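Local atomic coordinates of oligopeptide-binding protein appA (Bacillus subtilis, PDB entry 1XOC), a protein that captures oligopeptides such as tetra- and pentapeptides, but not tripeptides, for import by an ABC-type permease that serves sporulation and genetic competence. Residues 77-82 with 143-149; 209-214 with 513-518; 424-428 with 466-470. One frame throughout, in Å; residues are numbered along the deposited sequence.

Interaction 1: residues 77-82 with 143-149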
loop_
_atom_site.group_PDB
_atom_site.type_symbol
_atom_site.label_atom_id
_atom_site.label_comp_id
_atom_site.label_asym_id
_atom_site.label_seq_id
_atom_site.Cartn_x
_atom_site.Cartn_y
_atom_site.Cartn_z
ATOM N N ASP A 77 -29.420 11.451 -1.253
ATOM C CA ASP A 77 -29.887 10.857 -0.006
ATOM C C ASP A 77 -28.873 11.056 1.115
ATOM O O ASP A 77 -28.618 10.147 1.905
ATOM C CB ASP A 77 -30.175 9.366 -0.197
ATOM C CG ASP A 77 -31.175 9.104 -1.306
ATOM O OD1 ASP A 77 -32.027 9.981 -1.560
ATOM O OD2 ASP A 77 -31.185 8.051 -1.978
ATOM N N GLY A 78 -28.297 12.253 1.177
ATOM C CA GLY A 78 -27.339 12.598 2.235
ATOM C C GLY A 78 -26.066 11.770 2.270
ATOM O O GLY A 78 -25.361 11.773 3.297
ATOM N N GLY A 79 -25.724 11.093 1.169
ATOM C CA GLY A 79 -24.590 10.180 1.130
ATOM C C GLY A 79 -24.915 8.719 1.103
ATOM O O GLY A 79 -23.985 7.908 1.089
ATOM N N LEU A 80 -26.197 8.368 1.047
ATOM C CA LEU A 80 -26.627 6.980 0.913
ATOM C C LEU A 80 -26.753 6.496 -0.534
ATOM O O LEU A 80 -27.043 5.324 -0.783
ATOM C CB LEU A 80 -27.925 6.763 1.677
ATOM C CG LEU A 80 -27.783 6.841 3.196
ATOM C CD1 LEU A 80 -29.129 6.869 3.896
ATOM C CD2 LEU A 80 -26.906 5.684 3.691
ATOM N N ALA A 81 -26.508 7.375 -1.500
ATOM C CA ALA A 81 -26.482 6.954 -2.887
ATOM C C ALA A 81 -25.622 7.904 -3.727
ATOM O O ALA A 81 -25.468 9.068 -3.376
ATOM C CB ALA A 81 -27.905 6.851 -3.463
ATOM N N TYR A 82 -25.113 7.384 -4.846
ATOM C CA TYR A 82 -24.315 8.165 -5.805
ATOM C C TYR A 82 -24.743 7.829 -7.207
ATOM O O TYR A 82 -24.729 6.699 -7.588
ATOM C CB TYR A 82 -22.813 7.875 -5.649
ATOM C CG TYR A 82 -22.296 8.331 -4.334
ATOM C CD1 TYR A 82 -22.450 7.554 -3.186
ATOM C CD2 TYR A 82 -21.727 9.595 -4.186
ATOM C CE1 TYR A 82 -22.017 7.994 -1.948
ATOM C CE2 TYR A 82 -21.271 10.016 -2.969
ATOM C CZ TYR A 82 -21.447 9.251 -1.835
ATOM O OH TYR A 82 -21.006 9.760 -0.643
ATOM N N TYR A 143 -25.269 2.189 4.633
ATOM C CA TYR A 143 -25.035 3.213 5.657
ATOM C C TYR A 143 -23.993 4.190 5.095
ATOM O O TYR A 143 -23.306 3.865 4.141
ATOM C CB TYR A 143 -24.511 2.577 6.976
ATOM C CG TYR A 143 -23.349 1.628 6.761
ATOM C CD1 TYR A 143 -22.050 2.105 6.640
ATOM C CD2 TYR A 143 -23.565 0.255 6.635
ATOM C CE1 TYR A 143 -20.992 1.238 6.425
ATOM C CE2 TYR A 143 -22.506 -0.623 6.408
ATOM C CZ TYR A 143 -21.238 -0.122 6.320
ATOM O OH TYR A 143 -20.178 -0.970 6.079
ATOM N N LYS A 144 -23.879 5.370 5.702
ATOM C CA LYS A 144 -22.948 6.388 5.230
ATOM C C LYS A 144 -21.520 5.987 5.578
ATOM O O LYS A 144 -21.238 5.553 6.694
ATOM C CB LYS A 144 -23.276 7.748 5.829
ATOM C CG LYS A 144 -24.614 8.292 5.350
ATOM C CD LYS A 144 -24.881 9.685 5.872
ATOM C CE LYS A 144 -26.297 10.093 5.589
ATOM N NZ LYS A 144 -26.498 11.542 5.901
ATOM N N ASP A 145 -20.637 6.137 4.606
ATOM C CA ASP A 145 -19.227 5.845 4.795
ATOM C C ASP A 145 -18.432 6.554 3.723
ATOM O O ASP A 145 -18.520 6.234 2.523
ATOM C CB ASP A 145 -19.020 4.325 4.755
ATOM C CG ASP A 145 -17.579 3.888 5.077
ATOM O OD1 ASP A 145 -17.426 2.686 5.364
ATOM O OD2 ASP A 145 -16.651 4.722 5.068
ATOM N N GLY A 146 -17.650 7.537 4.158
ATOM C CA GLY A 146 -16.810 8.313 3.249
ATOM C C GLY A 146 -15.769 7.522 2.485
ATOM O O GLY A 146 -15.210 8.005 1.489
ATOM N N ASN A 147 -15.495 6.293 2.902
ATOM C CA ASN A 147 -14.603 5.449 2.120
ATOM C C ASN A 147 -15.116 5.143 0.726
ATOM O O ASN A 147 -14.329 4.816 -0.174
ATOM C CB ASN A 147 -14.285 4.135 2.825
ATOM C CG ASN A 147 -13.232 4.299 3.833
ATOM O OD1 ASN A 147 -12.034 4.281 3.494
ATOM N ND2 ASN A 147 -13.636 4.507 5.078
ATOM N N PHE A 148 -16.430 5.203 0.530
ATOM C CA PHE A 148 -16.939 4.888 -0.781
ATOM C C PHE A 148 -16.522 5.951 -1.795
ATOM O O PHE A 148 -15.836 5.642 -2.787
ATOM C CB PHE A 148 -18.457 4.635 -0.835
ATOM C CG PHE A 148 -18.914 4.322 -2.208
ATOM C CD1 PHE A 148 -18.625 3.111 -2.795
ATOM C CD2 PHE A 148 -19.499 5.274 -2.987
ATOM C CE1 PHE A 148 -18.997 2.865 -4.090
ATOM C CE2 PHE A 148 -19.843 5.009 -4.279
ATOM C CZ PHE A 148 -19.581 3.807 -4.824
ATOM N N TYR A 149 -16.962 7.191 -1.595
ATOM C CA TYR A 149 -16.606 8.227 -2.546
ATOM C C TYR A 149 -15.083 8.413 -2.635
ATOM O O TYR A 149 -14.534 8.662 -3.709
ATOM C CB TYR A 149 -17.301 9.546 -2.150
ATOM C CG TYR A 149 -16.981 10.685 -3.092
ATOM C CD1 TYR A 149 -15.929 11.548 -2.823
ATOM C CD2 TYR A 149 -17.672 10.845 -4.287
ATOM C CE1 TYR A 149 -15.602 12.570 -3.710
ATOM C CE2 TYR A 149 -17.329 11.862 -5.191
ATOM C CZ TYR A 149 -16.306 12.714 -4.873
ATOM O OH TYR A 149 -15.965 13.736 -5.725
HETATM O O HOH W 1 -21.497 7.825 2.362
HETATM O O HOH W 2 -19.044 8.029 0.372
#

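Interaction 2: residues 209-214 with 513-518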
loop_
_atom_site.group_PDB
_atom_site.type_symbol
_atom_site.label_atom_id
_atom_site.label_comp_id
_atom_site.label_asym_id
_atom_site.label_seq_id
_atom_site.Cartn_x
_atom_site.Cartn_y
_atom_site.Cartn_z
ATOM N N GLU A 209 -8.149 10.018 -23.163
ATOM C CA GLU A 209 -7.626 11.369 -22.957
ATOM C C GLU A 209 -6.520 11.712 -23.946
ATOM O O GLU A 209 -5.925 12.784 -23.868
ATOM C CB GLU A 209 -7.102 11.532 -21.547
ATOM C CG GLU A 209 -8.111 11.252 -20.477
ATOM C CD GLU A 209 -7.627 11.626 -19.111
ATOM O OE1 GLU A 209 -6.397 11.880 -18.940
ATOM O OE2 GLU A 209 -8.485 11.690 -18.206
ATOM N N GLY A 210 -6.275 10.828 -24.900
ATOM C CA GLY A 210 -5.205 10.978 -25.873
ATOM C C GLY A 210 -4.089 9.996 -25.563
ATOM O O GLY A 210 -3.800 9.682 -24.409
ATOM N N ARG A 211 -3.436 9.513 -26.612
ATOM C CA ARG A 211 -2.315 8.619 -26.445
ATOM C C ARG A 211 -1.238 9.175 -25.500
ATOM O O ARG A 211 -0.917 10.370 -25.570
ATOM C CB ARG A 211 -1.649 8.369 -27.809
ATOM C CG ARG A 211 -0.601 7.230 -27.823
ATOM C CD ARG A 211 0.249 7.390 -29.053
ATOM N NE ARG A 211 1.231 6.347 -29.333
ATOM C CZ ARG A 211 2.520 6.389 -29.013
ATOM N NH1 ARG A 211 3.021 7.370 -28.268
ATOM N NH2 ARG A 211 3.317 5.403 -29.445
ATOM N N PRO A 212 -0.645 8.299 -24.670
ATOM C CA PRO A 212 0.594 8.702 -23.996
ATOM C C PRO A 212 1.623 9.268 -24.937
ATOM O O PRO A 212 1.663 8.891 -26.109
ATOM C CB PRO A 212 1.138 7.362 -23.456
ATOM C CG PRO A 212 -0.076 6.596 -23.162
ATOM C CD PRO A 212 -1.033 6.927 -24.273
ATOM N N TYR A 213 2.482 10.138 -24.417
ATOM C CA TYR A 213 3.639 10.584 -25.197
ATOM C C TYR A 213 4.694 9.476 -25.301
ATOM O O TYR A 213 5.260 9.245 -26.383
ATOM C CB TYR A 213 4.254 11.847 -24.606
ATOM C CG TYR A 213 3.280 12.991 -24.558
ATOM C CD1 TYR A 213 2.820 13.585 -25.723
ATOM C CD2 TYR A 213 2.808 13.470 -23.348
ATOM C CE1 TYR A 213 1.921 14.636 -25.683
ATOM C CE2 TYR A 213 1.898 14.531 -23.294
ATOM C CZ TYR A 213 1.451 15.089 -24.464
ATOM O OH TYR A 213 0.553 16.137 -24.448
ATOM N N LEU A 214 4.955 8.807 -24.182
ATOM C CA LEU A 214 5.904 7.700 -24.138
ATOM C C LEU A 214 5.381 6.529 -24.950
ATOM O O LEU A 214 4.198 6.226 -24.905
ATOM C CB LEU A 214 6.178 7.246 -22.673
ATOM C CG LEU A 214 6.895 8.322 -21.840
ATOM C CD1 LEU A 214 6.771 8.048 -20.332
ATOM C CD2 LEU A 214 8.372 8.379 -22.222
ATOM N N ILE A 513 1.643 9.152 -15.744
ATOM C CA ILE A 513 2.748 8.776 -16.647
ATOM C C ILE A 513 2.386 8.976 -18.126
ATOM O O ILE A 513 3.269 9.290 -18.942
ATOM C CB ILE A 513 3.284 7.340 -16.330
ATOM C CG1 ILE A 513 4.502 7.030 -17.216
ATOM C CG2 ILE A 513 2.187 6.274 -16.406
ATOM C CD1 ILE A 513 5.315 5.870 -16.705
ATOM N N GLU A 514 1.098 8.867 -18.450
ATOM C CA GLU A 514 0.635 9.168 -19.823
ATOM C C GLU A 514 0.845 10.611 -20.255
ATOM O O GLU A 514 0.742 10.921 -21.447
ATOM C CB GLU A 514 -0.834 8.768 -19.984
ATOM C CG GLU A 514 -1.795 9.429 -19.021
ATOM C CD GLU A 514 -1.990 8.705 -17.661
ATOM O OE1 GLU A 514 -1.123 7.929 -17.155
ATOM O OE2 GLU A 514 -3.066 8.929 -17.087
ATOM N N LYS A 515 1.127 11.506 -19.300
ATOM C CA LYS A 515 1.339 12.897 -19.597
ATOM C C LYS A 515 2.811 13.302 -19.581
ATOM O O LYS A 515 3.141 14.446 -19.867
ATOM C CB LYS A 515 0.635 13.782 -18.561
ATOM C CG LYS A 515 -0.833 13.489 -18.264
ATOM C CD LYS A 515 -1.706 13.519 -19.466
ATOM C CE LYS A 515 -3.113 13.064 -19.096
ATOM N NZ LYS A 515 -3.993 12.953 -20.291
ATOM N N TRP A 516 3.701 12.393 -19.220
ATOM C CA TRP A 516 5.119 12.693 -19.177
ATOM C C TRP A 516 5.699 12.568 -20.583
ATOM O O TRP A 516 5.231 11.769 -21.389
ATOM C CB TRP A 516 5.878 11.699 -18.294
ATOM C CG TRP A 516 5.387 11.523 -16.885
ATOM C CD1 TRP A 516 4.375 12.197 -16.258
ATOM C CD2 TRP A 516 5.875 10.563 -15.935
ATOM N NE1 TRP A 516 4.229 11.727 -14.966
ATOM C CE2 TRP A 516 5.123 10.708 -14.757
ATOM C CE3 TRP A 516 6.862 9.575 -15.977
ATOM C CZ2 TRP A 516 5.356 9.923 -13.616
ATOM C CZ3 TRP A 516 7.082 8.793 -14.858
ATOM C CH2 TRP A 516 6.334 8.961 -13.698
ATOM N N TRP A 517 6.714 13.352 -20.872
ATOM C CA TRP A 517 7.355 13.299 -22.174
ATOM C C TRP A 517 8.827 13.627 -22.050
ATOM O O TRP A 517 9.277 14.235 -21.081
ATOM C CB TRP A 517 6.655 14.222 -23.171
ATOM C CG TRP A 517 6.470 15.664 -22.748
ATOM C CD1 TRP A 517 5.519 16.160 -21.885
ATOM C CD2 TRP A 517 7.191 16.765 -23.216
ATOM N NE1 TRP A 517 5.634 17.501 -21.773
ATOM C CE2 TRP A 517 6.651 17.915 -22.589
ATOM C CE3 TRP A 517 8.254 16.908 -24.094
ATOM C CZ2 TRP A 517 7.142 19.183 -22.814
ATOM C CZ3 TRP A 517 8.744 18.167 -24.336
ATOM C CH2 TRP A 517 8.187 19.305 -23.694
ATOM N N LEU A 518 9.582 13.189 -23.045
ATOM C CA LEU A 518 11.006 13.452 -23.109
ATOM C C LEU A 518 11.287 14.559 -24.113
ATOM O O LEU A 518 11.001 14.406 -25.306
ATOM C CB LEU A 518 11.740 12.173 -23.487
ATOM C CG LEU A 518 11.629 11.089 -22.416
ATOM C CD1 LEU A 518 11.923 9.710 -22.972
ATOM C CD2 LEU A 518 12.574 11.370 -21.257
HETATM O O HOH W 3 -5.535 9.725 -17.582
HETATM O O HOH W 4 -2.967 11.024 -22.117
HETATM O O HOH W 5 -0.840 12.054 -23.403
HETATM O O HOH W 6 3.640 9.640 -21.641
#

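Interaction 3: residues 424-428 with 466-470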
loop_
_atom_site.group_PDB
_atom_site.type_symbol
_atom_site.label_atom_id
_atom_site.label_comp_id
_atom_site.label_asym_id
_atom_site.label_seq_id
_atom_site.Cartn_x
_atom_site.Cartn_y
_atom_site.Cartn_z
ATOM N N PHE A 424 -7.672 8.639 1.836
ATOM C CA PHE A 424 -8.747 8.972 2.758
ATOM C C PHE A 424 -8.439 8.289 4.066
ATOM O O PHE A 424 -8.371 7.069 4.147
ATOM C CB PHE A 424 -10.099 8.514 2.232
ATOM C CG PHE A 424 -11.239 8.885 3.113
ATOM C CD1 PHE A 424 -11.639 10.199 3.192
ATOM C CD2 PHE A 424 -11.891 7.929 3.881
ATOM C CE1 PHE A 424 -12.708 10.582 4.014
ATOM C CE2 PHE A 424 -12.951 8.312 4.716
ATOM C CZ PHE A 424 -13.348 9.628 4.771
ATOM N N PRO A 425 -8.217 9.078 5.116
ATOM C CA PRO A 425 -7.681 8.532 6.358
ATOM C C PRO A 425 -8.745 7.777 7.155
ATOM O O PRO A 425 -9.665 8.390 7.684
ATOM C CB PRO A 425 -7.203 9.790 7.090
ATOM C CG PRO A 425 -8.155 10.832 6.654
ATOM C CD PRO A 425 -8.430 10.533 5.205
ATOM N N ASP A 426 -8.624 6.451 7.209
ATOM C CA ASP A 426 -9.543 5.600 7.994
ATOM C C ASP A 426 -8.785 4.283 8.309
ATOM O O ASP A 426 -8.420 3.498 7.391
ATOM C CB ASP A 426 -10.894 5.359 7.259
ATOM C CG ASP A 426 -11.897 4.488 8.078
ATOM O OD1 ASP A 426 -13.103 4.338 7.678
ATOM O OD2 ASP A 426 -11.498 3.974 9.147
ATOM N N GLN A 427 -8.545 4.077 9.608
ATOM C CA GLN A 427 -7.752 2.976 10.157
ATOM C C GLN A 427 -8.527 1.666 10.259
ATOM O O GLN A 427 -7.955 0.640 10.608
ATOM C CB GLN A 427 -7.297 3.336 11.574
ATOM C CG GLN A 427 -6.477 4.604 11.691
ATOM C CD GLN A 427 -5.330 4.613 10.774
ATOM O OE1 GLN A 427 -5.130 5.576 10.013
ATOM N NE2 GLN A 427 -4.563 3.525 10.789
ATOM N N TYR A 428 -9.825 1.715 10.001
ATOM C CA TYR A 428 -10.698 0.548 10.091
ATOM C C TYR A 428 -10.143 -0.629 9.260
ATOM O O TYR A 428 -10.143 -1.765 9.717
ATOM C CB TYR A 428 -12.093 0.938 9.615
ATOM C CG TYR A 428 -13.116 -0.160 9.599
ATOM C CD1 TYR A 428 -14.030 -0.320 10.631
ATOM C CD2 TYR A 428 -13.210 -1.014 8.503
ATOM C CE1 TYR A 428 -14.991 -1.319 10.576
ATOM C CE2 TYR A 428 -14.162 -2.005 8.448
ATOM C CZ TYR A 428 -15.035 -2.162 9.487
ATOM O OH TYR A 428 -15.995 -3.155 9.411
ATOM N N TYR A 466 -14.608 14.537 12.781
ATOM C CA TYR A 466 -13.931 13.285 12.441
ATOM C C TYR A 466 -12.514 13.232 13.022
ATOM O O TYR A 466 -12.152 12.280 13.703
ATOM C CB TYR A 466 -13.866 13.141 10.925
ATOM C CG TYR A 466 -13.354 11.813 10.415
ATOM C CD1 TYR A 466 -14.196 10.714 10.325
ATOM C CD2 TYR A 466 -12.051 11.677 9.961
ATOM C CE1 TYR A 466 -13.745 9.495 9.816
ATOM C CE2 TYR A 466 -11.593 10.461 9.466
ATOM C CZ TYR A 466 -12.441 9.384 9.399
ATOM O OH TYR A 466 -12.018 8.172 8.892
ATOM N N SER A 467 -11.720 14.257 12.743
ATOM C CA SER A 467 -10.354 14.332 13.238
ATOM C C SER A 467 -10.322 14.355 14.768
ATOM O O SER A 467 -9.414 13.821 15.388
ATOM C CB SER A 467 -9.659 15.583 12.671
ATOM O OG SER A 467 -9.591 15.532 11.256
ATOM N N LYS A 468 -11.316 14.982 15.391
ATOM C CA LYS A 468 -11.318 15.085 16.848
ATOM C C LYS A 468 -11.560 13.724 17.478
ATOM O O LYS A 468 -10.869 13.341 18.412
ATOM C CB LYS A 468 -12.375 16.083 17.319
ATOM C CG LYS A 468 -12.264 16.497 18.797
ATOM C CD LYS A 468 -11.192 17.573 18.993
ATOM C CE LYS A 468 -10.616 17.596 20.414
ATOM N NZ LYS A 468 -9.125 17.817 20.400
ATOM N N GLU A 469 -12.530 12.986 16.952
ATOM C CA GLU A 469 -12.813 11.638 17.441
ATOM C C GLU A 469 -11.671 10.678 17.121
ATOM O O GLU A 469 -11.424 9.724 17.868
ATOM C CB GLU A 469 -14.128 11.114 16.858
ATOM C CG GLU A 469 -15.353 11.642 17.617
ATOM C CD GLU A 469 -15.594 10.915 18.942
ATOM O OE1 GLU A 469 -15.422 9.669 18.966
ATOM O OE2 GLU A 469 -15.971 11.578 19.939
ATOM N N TYR A 470 -10.965 10.927 16.017
ATOM C CA TYR A 470 -9.806 10.104 15.670
ATOM C C TYR A 470 -8.635 10.263 16.628
ATOM O O TYR A 470 -7.816 9.362 16.731
ATOM C CB TYR A 470 -9.376 10.276 14.196
ATOM C CG TYR A 470 -9.641 9.004 13.430
ATOM C CD1 TYR A 470 -10.839 8.800 12.763
ATOM C CD2 TYR A 470 -8.720 7.969 13.446
ATOM C CE1 TYR A 470 -11.107 7.599 12.103
ATOM C CE2 TYR A 470 -8.978 6.776 12.798
ATOM C CZ TYR A 470 -10.169 6.587 12.116
ATOM O OH TYR A 470 -10.439 5.380 11.454
HETATM O O HOH W 7 -12.964 4.641 11.118
HETATM O O HOH W 8 -14.587 6.778 7.572
#

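Interaction 1: residues 77-82 with 143-149
Tyr-82 carries the tight half of this contact, its ring meeting Phe-148 and Tyr-149, two consecutive residues of helix 147-155. Both hold CG anti to the backbone N (chi1 180°), which carries their rings to Tyr-82. Tyr-82 CD1 lies 3.7 Å from Phe-148 CD2, the two rings sliding past one another in opposite directions with their planes at 44°. At the diagonally opposite ring corner, Tyr-82 CE2 meets Tyr-149 CD2 at 3.9 Å, from the same side of the ring, and those side chains cross at about a right angle. One water bonds Tyr-82 OH, Asp-145 O and Tyr-149 N; a second joins Gly-79 O to Asp-145 N. The outer half is looser. There the extended, exposed Lys-144 reaches back over the turn, and its NZ makes a weak hydrogen bond to Gly-78 O (2.9 Å). Leu-80 CD2 rests 3.8 Å from Lys-144 CG. Asp-145 OD2 accepts from Asn-147 N, a capping bond, and also from Asn-147 ND2. A classic beta bulge, Leu-80 and Ala-81 facing Leu-76, marks the hairpin between strands 65-76 and 81-86. Strand 136-141 pairs with 81-86, and its Phe-139 and Leu-141 pack on Phe-148, seating the helix against this antiparallel sheet.

Interaction 2: residues 209-214 with 513-518
Tyr-213 and Trp-517 point the same way, side by side, and form an edge-to-face (T-shaped) aromatic pair where the loop between strands 198-203 and 216-221 meets the C-terminal tail, a 3-10 turn (513-515) running into strand 517-518. The indole edge is turned toward the phenol face, with the planes at 64° and the five-membered ring centred 5.2 Å from the tyrosine ring. Trp-517 has its CG between the backbone N and the carbonyl carbon (chi1 53°), which brings the indole CD1 within 4.1 Å of Tyr-213 CD2. The CB atoms of Tyr-213 and Trp-517 are 3.7 Å apart. The edge of the tyrosine is lined by carbonyls, Tyr-213 CD2 lying 3.6 Å from Lys-515 O. Deeper in, Leu-214 divides its methyls: CD1 goes to Ile-513 CG1, while CD2 meets Leu-518 CD1 at 3.9 Å, both pairs crossing at roughly right angles. Farther along, Lys-515 bends at chi2 and then runs out straight, and its NZ reaches Glu-209 OE1 at 3.0 Å, a salt bridge on the anti side of the carboxylate. A glutamine in place of Glu-209 would probably leave the Lys-515 ammonium without its anionic mate. A water links Glu-209 OE1, weakly, with Glu-514 OE2. Between these ends the backbones come close, and Pro-212 CA directs its hydrogen at Glu-514 O, 3.4 Å away, with 153° at the hydrogen.

Interaction 3: residues 424-428 with 466-470
Two tyrosines one turn apart on helix 463-480, Tyr-466 and Tyr-470, reach out together and bring their hydroxyls to the loop that leads into helix 428-431. Direct hydrogen bonds come first. Tyr-466 OH donates to Pro-425 O at 2.7 Å, in the carbonyl plane, and the oxygen sits at the edge of the phenol ring. Tyr-470 OH plays the other role, accepting from Gln-427 N at 2.9 Å. Waters make a second layer: one donates a hydrogen bond to Asp-426 OD2 and also bonds Tyr-470 OH, while another donates to both Asp-426 OD1 and Tyr-466 OH. The carboxylate stands steeply to both rings, 81° from Tyr-466 and 76° from Tyr-470. With CG anti to the backbone N (chi1 -179°), Asp-426 turns OD2 onto Tyr-428 N as a helix-capping bond, and OD1 pairs with Lys-458. Carbon contacts complete the fit: Gln-427 CG meets the edge of Tyr-470 at CE2, 3.5 Å away, and Pro-425 CG lies 4.5 Å from Tyr-466 CE2. Tyr-470 CD1 also covers one face of Tyr-466, offset toward the rim, which helps set the two phenols relative to each other. In this buried contact the loop thus finds partners for a carbonyl and an amide in two hydroxyls, and the Asp-426 charge is probably steadied by Lys-458, the bound waters and the Tyr-428 amide.

In the fold
Along the chain interaction 1 closes first; interaction 2 then spans almost 300 residues, and the whole of interaction 3 falls between its two segments. Interactions 1 and 3 are neighbours, with centres about 16 Å apart: Asn-147 of helix 147-155 meets Asp-426 in a weak hydrogen bond and packs on Phe-424, while Lys-458 pairs with both Asp-145 and Asp-426. Through that helix they join the five-stranded antiparallel sheet to the 424-428 loop and helix 463-480. Interaction 2 lies well away, its centre about 34 Å from that of interaction 1 and 36 Å from that of interaction 3; it brings the chain's end back to the 209-214 loop, beside the mixed sheet holding strands 188-194 and 216-221.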